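PDB 3EOI: PilM from Escherichia coli, which is of unknown function but, as a plasmid-encoded member of the PilM family, probably takes part in making or working a pilus. Local coordinates for residues Leu61-Glu73 and Leu111-Asn124. Numbering follows the deposited sequence.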
# COMPACT_ATOMS: atom_id res chain seq x y z
N LEU A 61 1.46 0.32 -8.30
CA LEU A 61 1.84 -0.13 -9.63
C LEU A 61 0.76 -1.06 -10.12
O LEU A 61 0.22 -1.85 -9.37
CB LEU A 61 3.18 -0.89 -9.65
CG LEU A 61 3.51 -1.69 -10.94
CD1 LEU A 61 3.98 -0.73 -12.03
CD2 LEU A 61 4.61 -2.68 -10.56
N ILE A 62 0.35 -0.86 -11.37
CA ILE A 62 -0.52 -1.83 -12.04
C ILE A 62 0.34 -2.74 -12.93
O ILE A 62 1.11 -2.24 -13.75
CB ILE A 62 -1.58 -1.13 -12.91
CG1 ILE A 62 -2.39 -0.12 -12.06
CG2 ILE A 62 -2.43 -2.20 -13.62
CD1 ILE A 62 -3.16 0.93 -12.90
N SER A 63 0.25 -4.05 -12.73
CA SER A 63 1.07 -5.01 -13.47
C SER A 63 0.30 -6.30 -13.70
O SER A 63 -0.36 -6.80 -12.79
CB SER A 63 2.32 -5.32 -12.66
OG SER A 63 3.16 -6.22 -13.39
N GLN A 64 0.31 -6.77 -14.93
CA GLN A 64 -0.44 -7.95 -15.27
C GLN A 64 -1.91 -7.82 -14.77
O GLN A 64 -2.52 -8.77 -14.25
CB GLN A 64 0.23 -9.18 -14.68
CG GLN A 64 1.69 -9.34 -15.20
CD GLN A 64 1.77 -9.62 -16.71
OE1 GLN A 64 2.11 -8.74 -17.52
NE2 GLN A 64 1.46 -10.87 -17.10
N GLN A 65 -2.45 -6.63 -14.99
CA GLN A 65 -3.87 -6.32 -14.67
C GLN A 65 -4.27 -6.38 -13.18
O GLN A 65 -5.45 -6.32 -12.84
CB GLN A 65 -4.83 -7.16 -15.50
CG GLN A 65 -4.51 -7.12 -17.03
CD GLN A 65 -5.41 -8.02 -17.78
OE1 GLN A 65 -6.64 -7.94 -17.63
NE2 GLN A 65 -4.83 -8.97 -18.49
N ARG A 66 -3.29 -6.42 -12.29
CA ARG A 66 -3.59 -6.32 -10.86
C ARG A 66 -2.93 -5.06 -10.38
O ARG A 66 -1.90 -4.66 -10.92
CB ARG A 66 -3.07 -7.53 -10.10
CG ARG A 66 -3.88 -8.80 -10.46
CD ARG A 66 -3.42 -10.04 -9.72
NE ARG A 66 -2.15 -10.52 -10.25
CZ ARG A 66 -1.80 -11.81 -10.29
NH1 ARG A 66 -0.64 -12.16 -10.84
NH2 ARG A 66 -2.63 -12.74 -9.80
N VAL A 67 -3.49 -4.46 -9.37
CA VAL A 67 -2.90 -3.29 -8.79
C VAL A 67 -2.33 -3.64 -7.41
O VAL A 67 -2.93 -4.41 -6.60
CB VAL A 67 -3.93 -2.14 -8.63
CG1 VAL A 67 -5.12 -2.49 -7.72
CG2 VAL A 67 -3.25 -0.82 -8.16
N PHE A 68 -1.18 -3.04 -7.15
CA PHE A 68 -0.41 -3.28 -5.92
C PHE A 68 -0.17 -1.91 -5.28
O PHE A 68 0.29 -0.94 -5.97
CB PHE A 68 0.97 -3.81 -6.26
CG PHE A 68 0.98 -5.12 -6.97
CD1 PHE A 68 1.25 -6.30 -6.29
CD2 PHE A 68 0.71 -5.19 -8.36
CE1 PHE A 68 1.23 -7.55 -6.97
CE2 PHE A 68 0.68 -6.40 -9.01
CZ PHE A 68 0.95 -7.57 -8.33
N VAL A 69 -0.41 -1.83 -3.97
CA VAL A 69 -0.23 -0.60 -3.22
C VAL A 69 0.57 -1.00 -1.98
O VAL A 69 0.26 -2.00 -1.32
CB VAL A 69 -1.59 0.00 -2.76
CG1 VAL A 69 -1.39 1.22 -1.87
CG2 VAL A 69 -2.44 0.31 -3.97
N TRP A 70 1.61 -0.25 -1.68
CA TRP A 70 2.46 -0.70 -0.58
C TRP A 70 3.13 0.42 0.19
O TRP A 70 3.27 1.57 -0.29
CB TRP A 70 3.54 -1.67 -1.10
CG TRP A 70 4.60 -1.04 -2.03
CD1 TRP A 70 5.75 -0.42 -1.66
CD2 TRP A 70 4.55 -0.96 -3.47
NE1 TRP A 70 6.45 -0.01 -2.76
CE2 TRP A 70 5.72 -0.29 -3.89
CE3 TRP A 70 3.64 -1.40 -4.43
CZ2 TRP A 70 5.98 -0.06 -5.21
CZ3 TRP A 70 3.91 -1.13 -5.78
CH2 TRP A 70 5.09 -0.46 -6.14
N ALA A 71 3.53 0.04 1.41
CA ALA A 71 4.29 0.97 2.28
C ALA A 71 5.30 0.21 3.11
O ALA A 71 5.13 -0.96 3.41
CB ALA A 71 3.35 1.79 3.17
N LYS A 72 6.40 0.89 3.45
CA LYS A 72 7.45 0.29 4.27
C LYS A 72 6.86 -0.19 5.59
O LYS A 72 6.21 0.58 6.28
CB LYS A 72 8.55 1.33 4.54
CG LYS A 72 9.65 0.87 5.51
CD LYS A 72 11.01 1.62 5.28
CE LYS A 72 11.26 2.75 6.30
NZ LYS A 72 12.63 3.41 6.16
N GLU A 73 7.15 -1.44 5.96
CA GLU A 73 6.59 -2.05 7.19
C GLU A 73 7.24 -1.43 8.43
O GLU A 73 8.43 -1.14 8.44
CB GLU A 73 6.92 -3.52 7.15
CG GLU A 73 6.21 -4.43 8.08
CD GLU A 73 6.70 -5.86 7.87
OE1 GLU A 73 7.87 -6.04 7.37
OE2 GLU A 73 5.96 -6.81 8.19
N LEU A 111 5.66 -11.75 -8.14
CA LEU A 111 5.55 -10.33 -7.86
C LEU A 111 6.33 -9.51 -8.88
O LEU A 111 7.40 -9.91 -9.34
CB LEU A 111 6.13 -10.04 -6.48
CG LEU A 111 5.30 -10.38 -5.28
CD1 LEU A 111 6.13 -9.95 -4.10
CD2 LEU A 111 4.02 -9.55 -5.32
N PRO A 112 5.83 -8.30 -9.17
CA PRO A 112 6.67 -7.43 -10.00
C PRO A 112 8.02 -7.20 -9.29
O PRO A 112 8.06 -6.99 -8.10
CB PRO A 112 5.88 -6.11 -10.04
CG PRO A 112 4.46 -6.50 -9.85
CD PRO A 112 4.47 -7.76 -8.96
N ALA A 113 9.10 -7.17 -10.05
CA ALA A 113 10.43 -7.05 -9.47
C ALA A 113 10.69 -5.68 -8.86
O ALA A 113 11.67 -5.48 -8.16
CB ALA A 113 11.50 -7.31 -10.53
N VAL A 114 9.83 -4.71 -9.14
CA VAL A 114 10.04 -3.38 -8.57
C VAL A 114 9.36 -3.15 -7.21
O VAL A 114 9.44 -2.04 -6.68
CB VAL A 114 9.66 -2.28 -9.57
CG1 VAL A 114 10.48 -2.48 -10.81
CG2 VAL A 114 8.18 -2.34 -9.88
N ILE A 115 8.76 -4.18 -6.64
CA ILE A 115 8.24 -4.04 -5.29
C ILE A 115 9.31 -4.44 -4.27
O ILE A 115 9.85 -5.54 -4.34
CB ILE A 115 7.03 -4.87 -5.13
CG1 ILE A 115 5.99 -4.40 -6.17
CG2 ILE A 115 6.54 -4.72 -3.70
CD1 ILE A 115 4.82 -5.25 -6.20
N PRO A 116 9.62 -3.56 -3.32
CA PRO A 116 10.69 -3.90 -2.37
C PRO A 116 10.23 -4.87 -1.27
O PRO A 116 9.03 -5.08 -1.09
CB PRO A 116 11.09 -2.53 -1.76
CG PRO A 116 10.02 -1.54 -2.23
CD PRO A 116 8.98 -2.26 -3.01
N ASP A 117 11.21 -5.47 -0.60
CA ASP A 117 10.95 -6.33 0.54
C ASP A 117 10.56 -5.47 1.74
O ASP A 117 10.79 -4.25 1.75
CB ASP A 117 12.21 -7.12 0.87
CG ASP A 117 12.46 -8.23 -0.10
OD1 ASP A 117 11.47 -8.70 -0.72
OD2 ASP A 117 13.65 -8.61 -0.26
N GLN A 118 10.00 -6.12 2.75
CA GLN A 118 9.74 -5.47 4.04
C GLN A 118 8.72 -4.36 3.84
O GLN A 118 8.83 -3.24 4.38
CB GLN A 118 11.03 -4.92 4.66
CG GLN A 118 12.11 -6.03 4.77
CD GLN A 118 13.23 -5.71 5.75
OE1 GLN A 118 13.69 -4.57 5.86
NE2 GLN A 118 13.67 -6.75 6.46
N VAL A 119 7.72 -4.66 2.99
CA VAL A 119 6.53 -3.81 2.89
C VAL A 119 5.26 -4.53 3.28
O VAL A 119 5.20 -5.76 3.22
CB VAL A 119 6.35 -3.19 1.44
CG1 VAL A 119 7.54 -2.32 1.07
CG2 VAL A 119 6.19 -4.25 0.39
N ILE A 120 4.27 -3.75 3.70
CA ILE A 120 2.91 -4.25 3.72
C ILE A 120 2.24 -3.87 2.42
O ILE A 120 2.43 -2.72 1.91
CB ILE A 120 2.12 -3.64 4.88
CG1 ILE A 120 2.67 -4.14 6.24
CG2 ILE A 120 0.61 -3.99 4.70
CD1 ILE A 120 2.11 -3.41 7.44
N ILE A 121 1.49 -4.82 1.86
CA ILE A 121 0.99 -4.64 0.50
C ILE A 121 -0.43 -5.04 0.34
O ILE A 121 -0.93 -5.90 1.09
CB ILE A 121 1.89 -5.41 -0.52
CG1 ILE A 121 1.55 -5.03 -1.97
CG2 ILE A 121 1.81 -6.92 -0.27
CD1 ILE A 121 2.76 -5.23 -2.87
N TRP A 122 -1.11 -4.33 -0.58
CA TRP A 122 -2.49 -4.66 -0.93
C TRP A 122 -2.50 -4.92 -2.42
O TRP A 122 -1.96 -4.11 -3.21
CB TRP A 122 -3.39 -3.48 -0.57
CG TRP A 122 -4.86 -3.56 -0.98
CD1 TRP A 122 -5.86 -4.16 -0.29
CD2 TRP A 122 -5.49 -2.89 -2.09
NE1 TRP A 122 -7.09 -3.94 -0.92
CE2 TRP A 122 -6.88 -3.17 -2.02
CE3 TRP A 122 -5.00 -2.13 -3.19
CZ2 TRP A 122 -7.79 -2.70 -2.98
CZ3 TRP A 122 -5.93 -1.64 -4.12
CH2 TRP A 122 -7.27 -1.91 -4.01
N MET A 123 -3.00 -6.07 -2.81
CA MET A 123 -3.04 -6.39 -4.23
C MET A 123 -4.48 -6.72 -4.60
O MET A 123 -5.09 -7.58 -3.94
CB MET A 123 -2.15 -7.61 -4.52
CG MET A 123 -2.07 -7.93 -6.06
SD MET A 123 -1.34 -9.56 -6.54
CE MET A 123 -2.74 -10.47 -5.89
N ASN A 124 -5.02 -6.03 -5.60
CA ASN A 124 -6.45 -6.14 -5.92
C ASN A 124 -6.71 -5.81 -7.40
O ASN A 124 -5.80 -5.77 -8.26
CB ASN A 124 -7.25 -5.18 -5.05
CG ASN A 124 -8.78 -5.49 -5.08
OD1 ASN A 124 -9.20 -6.64 -5.00
ND2 ASN A 124 -9.60 -4.44 -5.24
OXT ASN A 124 -7.84 -5.54 -7.79
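Val67, Val69 and Ala71 pair with Asn124, Trp122 and Ile120 through reciprocal backbone hydrogen bonds, strands 66-72 and 119-123 running antiparallel at 163° with axes 4.6 Å apart. A seventh bond, Glu73 N to Gln118 O, extends the pairing past the strand ends. The two strands are inner neighbours in a five-stranded antiparallel sheet; 66-72 also forms a hairpin with 59-63 through the type I' turn Ser63-Arg66, and helix 10-34 packs on the side carrying Val67, Ala71 and Trp122. The other side, with Phe68, Trp70, Ile121 and Met123, is covered by residues 111-116, which run along strand 66-72 before the chain turns back into the last strand. There the Phe68 ring is sandwiched: Met123 CG sits over one face, 3.8 Å from the centroid, and Pro112 CD over the opposite face at 4.0 Å. Met123 runs alongside Phe68 because its chi1 of -176° turns CG away from the main-chain nitrogen, and SD comes obliquely to the ring, 3.3 Å from Phe68 CE1, a Met-aromatic contact. Ile121 CD1 abuts the ring edge. A serine in place of Phe68 would probably leave Pro112 and Met123 facing a gap. Farther along, Ile115 CG1 lies over the six-membered ring of Trp70, while Pro116 CD comes obliquely to the indole, 3.4 Å from Trp70 NE1.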